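Local coordinates for protein neuraminidase (Influenza A virus, PDB 4GDI) that is a tetrameric neuraminidase-like viral surface protein, assigned by family to sialic acid removal, though its putative active site has diverged and this activity is doubtful, at residues N70-M73 and E74-E77; T282-E285 and S286-N289. All coordinates share one frame; numbering follows the deposited sequence.

Interaction 1. Residues N70-M73 and E74-E77; sequences NTSM and EWEE. With NAG (2-acetamido-2-deoxy-beta-D-glucopyranose), chain Q.
Ser72 and Glu76 close one tight turn of the loop between strands 67-68 and 78-83, the carbonyl of Ser72 reaching forward to two successive amides. Glu76 N donates to Ser72 O over 2.9 Å, the i to i+4 bond of an alpha turn spanning Ser72 to Glu76. Trp75 N gives the same oxygen a second bond, of 3.1 Å. Just before this, Thr71 OG1 accepts from Met73 N at 3.0 Å, an ST turn for which a short hydroxyl side chain is well suited. A water links Thr71 O to Glu74 N, occupying both backbone groups.

Trp75 folds back over the turn. Its CG sits between the backbone N and the carbonyl carbon (chi1 65°), which brings the six-membered ring across Ser72. Ser72 CA lies 3.6 Å from the ring centroid, 15° off the normal, a CH-pi contact over one face, and Ser72 OG comes within 3.1 Å of Trp75 CZ2. A residue as small as serine lets the indole settle this close to the backbone. Glu76 OE2 lies 3.5 Å from Ser72 CB and hydrogen-bonds a glycerol, probably from the crystallisation liquor. Met73 packs on Ala59 of strand 53-64. Glu74 forms a salt bridge with Arg42 and Glu77 one with Arg43, while Asn70 and Ser72 make backbone bonds to a neighbouring subunit, whose Pro29 packs on Thr71, Ser72 and Met73.

Asn70 carries an N-linked sugar, ND2 being bonded to NAG C1 at 1.5 Å. With one carbonyl gripped twice, the next one back held by water and a ring laid over the bend, this loop should keep a defined shape at the subunit interface without any regular secondary structure.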
loop_
_atom_site.group_PDB
_atom_site.type_symbol
_atom_site.label_atom_id
_atom_site.label_comp_id
_atom_site.label_asym_id
_atom_site.label_seq_id
_atom_site.Cartn_x
_atom_site.Cartn_y
_atom_site.Cartn_z
ATOM N N ASN A 70 -0.327 -26.153 1.764
ATOM C CA ASN A 70 0.619 -27.054 2.421
ATOM C C ASN A 70 1.968 -26.357 2.613
ATOM O O ASN A 70 2.764 -26.246 1.677
ATOM C CB ASN A 70 0.779 -28.369 1.632
ATOM C CG ASN A 70 1.425 -29.488 2.462
ATOM O OD1 ASN A 70 2.282 -29.228 3.312
ATOM N ND2 ASN A 70 1.010 -30.742 2.211
ATOM N N THR A 71 2.211 -25.892 3.840
ATOM C CA THR A 71 3.443 -25.181 4.189
ATOM C C THR A 71 3.917 -25.609 5.579
ATOM O O THR A 71 3.287 -26.439 6.223
ATOM C CB THR A 71 3.229 -23.641 4.203
ATOM O OG1 THR A 71 2.547 -23.255 5.402
ATOM C CG2 THR A 71 2.424 -23.181 2.979
ATOM N N SER A 72 5.019 -25.031 6.048
ATOM C CA SER A 72 5.478 -25.262 7.424
ATOM C C SER A 72 5.011 -24.157 8.390
ATOM O O SER A 72 5.534 -24.042 9.505
ATOM C CB SER A 72 7.008 -25.324 7.479
ATOM O OG SER A 72 7.530 -26.275 6.570
ATOM N N MET A 73 4.046 -23.341 7.968
ATOM C CA MET A 73 3.694 -22.144 8.741
ATOM C C MET A 73 3.208 -22.511 10.147
ATOM O O MET A 73 3.420 -21.766 11.100
ATOM C CB MET A 73 2.632 -21.316 8.004
ATOM C CG MET A 73 2.370 -19.946 8.635
ATOM S SD MET A 73 1.287 -18.894 7.637
ATOM C CE MET A 73 2.429 -18.357 6.364
ATOM N N GLU A 74 2.567 -23.669 10.271
ATOM C CA GLU A 74 1.969 -24.076 11.535
ATOM C C GLU A 74 3.011 -24.348 12.612
ATOM O O GLU A 74 2.738 -24.142 13.797
ATOM C CB GLU A 74 1.096 -25.319 11.334
ATOM C CG GLU A 74 0.186 -25.654 12.518
ATOM C CD GLU A 74 0.913 -26.378 13.642
ATOM O OE1 GLU A 74 1.698 -27.309 13.351
ATOM O OE2 GLU A 74 0.699 -26.012 14.821
ATOM N N TRP A 75 4.199 -24.817 12.227
ATOM C CA TRP A 75 5.178 -25.174 13.251
ATOM C C TRP A 75 6.418 -24.288 13.229
ATOM O O TRP A 75 7.215 -24.314 14.167
ATOM C CB TRP A 75 5.547 -26.657 13.173
ATOM C CG TRP A 75 6.252 -27.055 11.936
ATOM C CD1 TRP A 75 7.591 -26.959 11.691
ATOM C CD2 TRP A 75 5.668 -27.638 10.767
ATOM N NE1 TRP A 75 7.879 -27.442 10.434
ATOM C CE2 TRP A 75 6.714 -27.866 9.848
ATOM C CE3 TRP A 75 4.362 -27.988 10.405
ATOM C CZ2 TRP A 75 6.494 -28.423 8.592
ATOM C CZ3 TRP A 75 4.146 -28.543 9.157
ATOM C CH2 TRP A 75 5.207 -28.757 8.266
ATOM N N GLU A 76 6.563 -23.491 12.176
ATOM C CA GLU A 76 7.536 -22.401 12.177
ATOM C C GLU A 76 6.811 -21.103 12.516
ATOM O O GLU A 76 6.321 -20.393 11.631
ATOM C CB GLU A 76 8.220 -22.280 10.824
ATOM C CG GLU A 76 9.045 -23.493 10.463
ATOM C CD GLU A 76 9.978 -23.224 9.304
ATOM O OE1 GLU A 76 10.562 -22.120 9.256
ATOM O OE2 GLU A 76 10.124 -24.115 8.444
ATOM N N GLU A 77 6.747 -20.807 13.808
ATOM C CA GLU A 77 5.846 -19.786 14.312
ATOM C C GLU A 77 6.474 -18.410 14.282
ATOM O O GLU A 77 7.554 -18.193 14.845
ATOM C CB GLU A 77 5.411 -20.129 15.738
ATOM C CG GLU A 77 4.786 -21.501 15.840
ATOM C CD GLU A 77 4.110 -21.746 17.174
ATOM O OE1 GLU A 77 2.925 -21.381 17.310
ATOM O OE2 GLU A 77 4.759 -22.320 18.075
HETATM C C1 NAG Q . 1.988 -31.738 2.604
HETATM C C2 NAG Q . 1.196 -32.928 3.148
HETATM C C3 NAG Q . 2.011 -34.217 3.304
HETATM C C4 NAG Q . 3.011 -34.433 2.179
HETATM C C5 NAG Q . 3.757 -33.142 1.883
HETATM C C6 NAG Q . 4.791 -33.345 0.774
HETATM C C7 NAG Q . -0.619 -32.110 4.505
HETATM C C8 NAG Q . -0.930 -31.250 5.697
HETATM N N2 NAG Q . 0.626 -32.561 4.427
HETATM O O3 NAG Q . 1.132 -35.319 3.305
HETATM O O4 NAG Q . 3.920 -35.446 2.553
HETATM O O5 NAG Q . 2.818 -32.143 1.534
HETATM O O6 NAG Q . 4.237 -34.063 -0.309
HETATM O O7 NAG Q . -1.475 -32.373 3.656
HETATM O O HOH W 1 1.639 -25.768 8.278
#

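Interaction 2. Residues T282-E285 and S286-N289; sequences TKAE and SSQN
Thr282 lays its methyl, CG2, over the backbone of Gln288, 3.9 Å from Gln288 CA, while its CB comes 3.6 Å from Asn289 O. The beta-branch serves two purposes: a chi1 of 57° also places OG1 where the hydroxyl donates to Ala284 O, over 2.8 Å and from above the carbonyl plane. Across the loop, Lys283 N makes a weak bond of 3.0 Å to Asn289 O. At the bend the small methyl of Ala284 packs directly against the hydroxyl of Ser286, CB meeting OG at 3.4 Å.

In the returning limb, Ser287 OG donates to Asn289 OD1 at 2.6 Å, spanning an inverse gamma turn centred on Gln288. Gln288 NE2 hydrogen-bonds Thr318 O, and Lys283 NZ pairs with Glu311. Asn289 ND2 bonds Asn315 O, so both ends of that amide are engaged.

Ala284 O and Ser287 O, two acceptors, lie only 2.9 Å apart, and Ser287 N is buried without a partner. Side-chain hydroxyls thus do much of the work in shaping this bend, since the one backbone bond between its two limbs, Lys283 N to Asn289 O, is weak.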
loop_
_atom_site.group_PDB
_atom_site.type_symbol
_atom_site.label_atom_id
_atom_site.label_comp_id
_atom_site.label_asym_id
_atom_site.label_seq_id
_atom_site.Cartn_x
_atom_site.Cartn_y
_atom_site.Cartn_z
ATOM N N THR A 282 -18.495 -15.593 29.304
ATOM C CA THR A 282 -19.442 -16.278 28.429
ATOM C C THR A 282 -20.850 -16.177 29.038
ATOM O O THR A 282 -21.017 -16.168 30.255
ATOM C CB THR A 282 -19.060 -17.748 28.256
ATOM O OG1 THR A 282 -19.002 -18.378 29.538
ATOM C CG2 THR A 282 -17.676 -17.887 27.557
ATOM N N LYS A 283 -21.857 -16.074 28.187
ATOM C CA LYS A 283 -23.244 -16.107 28.639
ATOM C C LYS A 283 -23.448 -17.350 29.509
ATOM O O LYS A 283 -23.834 -17.251 30.670
ATOM C CB LYS A 283 -24.176 -16.114 27.421
ATOM C CG LYS A 283 -25.655 -16.348 27.705
ATOM C CD LYS A 283 -26.247 -15.286 28.608
ATOM C CE LYS A 283 -27.745 -15.514 28.823
ATOM N NZ LYS A 283 -28.531 -15.504 27.546
ATOM N N ALA A 284 -23.133 -18.511 28.951
ATOM C CA ALA A 284 -23.376 -19.783 29.619
ATOM C C ALA A 284 -22.115 -20.351 30.268
ATOM O O ALA A 284 -21.020 -20.252 29.714
ATOM C CB ALA A 284 -23.930 -20.782 28.609
ATOM N N GLU A 285 -22.271 -20.981 31.426
ATOM C CA GLU A 285 -21.155 -21.694 32.044
ATOM C C GLU A 285 -20.954 -23.053 31.379
ATOM O O GLU A 285 -19.982 -23.751 31.647
ATOM C CB GLU A 285 -21.425 -21.913 33.526
ATOM C CG GLU A 285 -22.516 -22.932 33.780
ATOM C CD GLU A 285 -23.016 -22.898 35.197
ATOM O OE1 GLU A 285 -23.581 -21.856 35.596
ATOM O OE2 GLU A 285 -22.839 -23.908 35.909
ATOM N N SER A 286 -21.897 -23.422 30.521
ATOM C CA SER A 286 -21.939 -24.755 29.941
ATOM C C SER A 286 -21.251 -24.805 28.576
ATOM O O SER A 286 -20.770 -25.849 28.152
ATOM C CB SER A 286 -23.395 -25.205 29.811
ATOM O OG SER A 286 -24.207 -24.149 29.307
ATOM N N SER A 287 -21.202 -23.672 27.889
ATOM C CA SER A 287 -20.542 -23.609 26.595
ATOM C C SER A 287 -19.835 -22.274 26.453
ATOM O O SER A 287 -20.193 -21.308 27.111
ATOM C CB SER A 287 -21.564 -23.755 25.472
ATOM O OG SER A 287 -22.367 -22.591 25.368
ATOM N N GLN A 288 -18.848 -22.225 25.571
ATOM C CA GLN A 288 -18.096 -21.004 25.321
ATOM C C GLN A 288 -18.884 -20.119 24.361
ATOM O O GLN A 288 -18.384 -19.729 23.308
ATOM C CB GLN A 288 -16.745 -21.370 24.721
ATOM C CG GLN A 288 -15.589 -20.611 25.263
ATOM C CD GLN A 288 -14.287 -21.167 24.748
ATOM O OE1 GLN A 288 -13.769 -22.137 25.287
ATOM N NE2 GLN A 288 -13.769 -20.578 23.673
ATOM N N ASN A 289 -20.130 -19.818 24.720
ATOM C CA ASN A 289 -20.990 -19.025 23.861
ATOM C C ASN A 289 -21.437 -17.738 24.531
ATOM O O ASN A 289 -21.652 -17.712 25.739
ATOM C CB ASN A 289 -22.208 -19.847 23.458
ATOM C CG ASN A 289 -21.842 -20.999 22.555
ATOM O OD1 ASN A 289 -21.449 -22.073 23.017
ATOM N ND2 ASN A 289 -21.933 -20.771 21.257
#

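In the fold
Interactions 1 and 2 are separate loops between strands of the neuraminidase beta-propeller, met one after the other along the chain. Their centres are 32 Å apart and their nearest atoms about 18 Å, so they do not touch. Residues 70-77 lie against a second subunit of the tetramer, whereas no other chain of the assembly touches residues 282-289. The latter are nearer the metal site: the side chain of Gln288 is about 11 Å from the bound calcium ion and about 9 Å from that of its ligand Asp245. A threonine hydroxyl accepts from a backbone N in the first loop and donates to a backbone O in the second, but only the first carries a glycan.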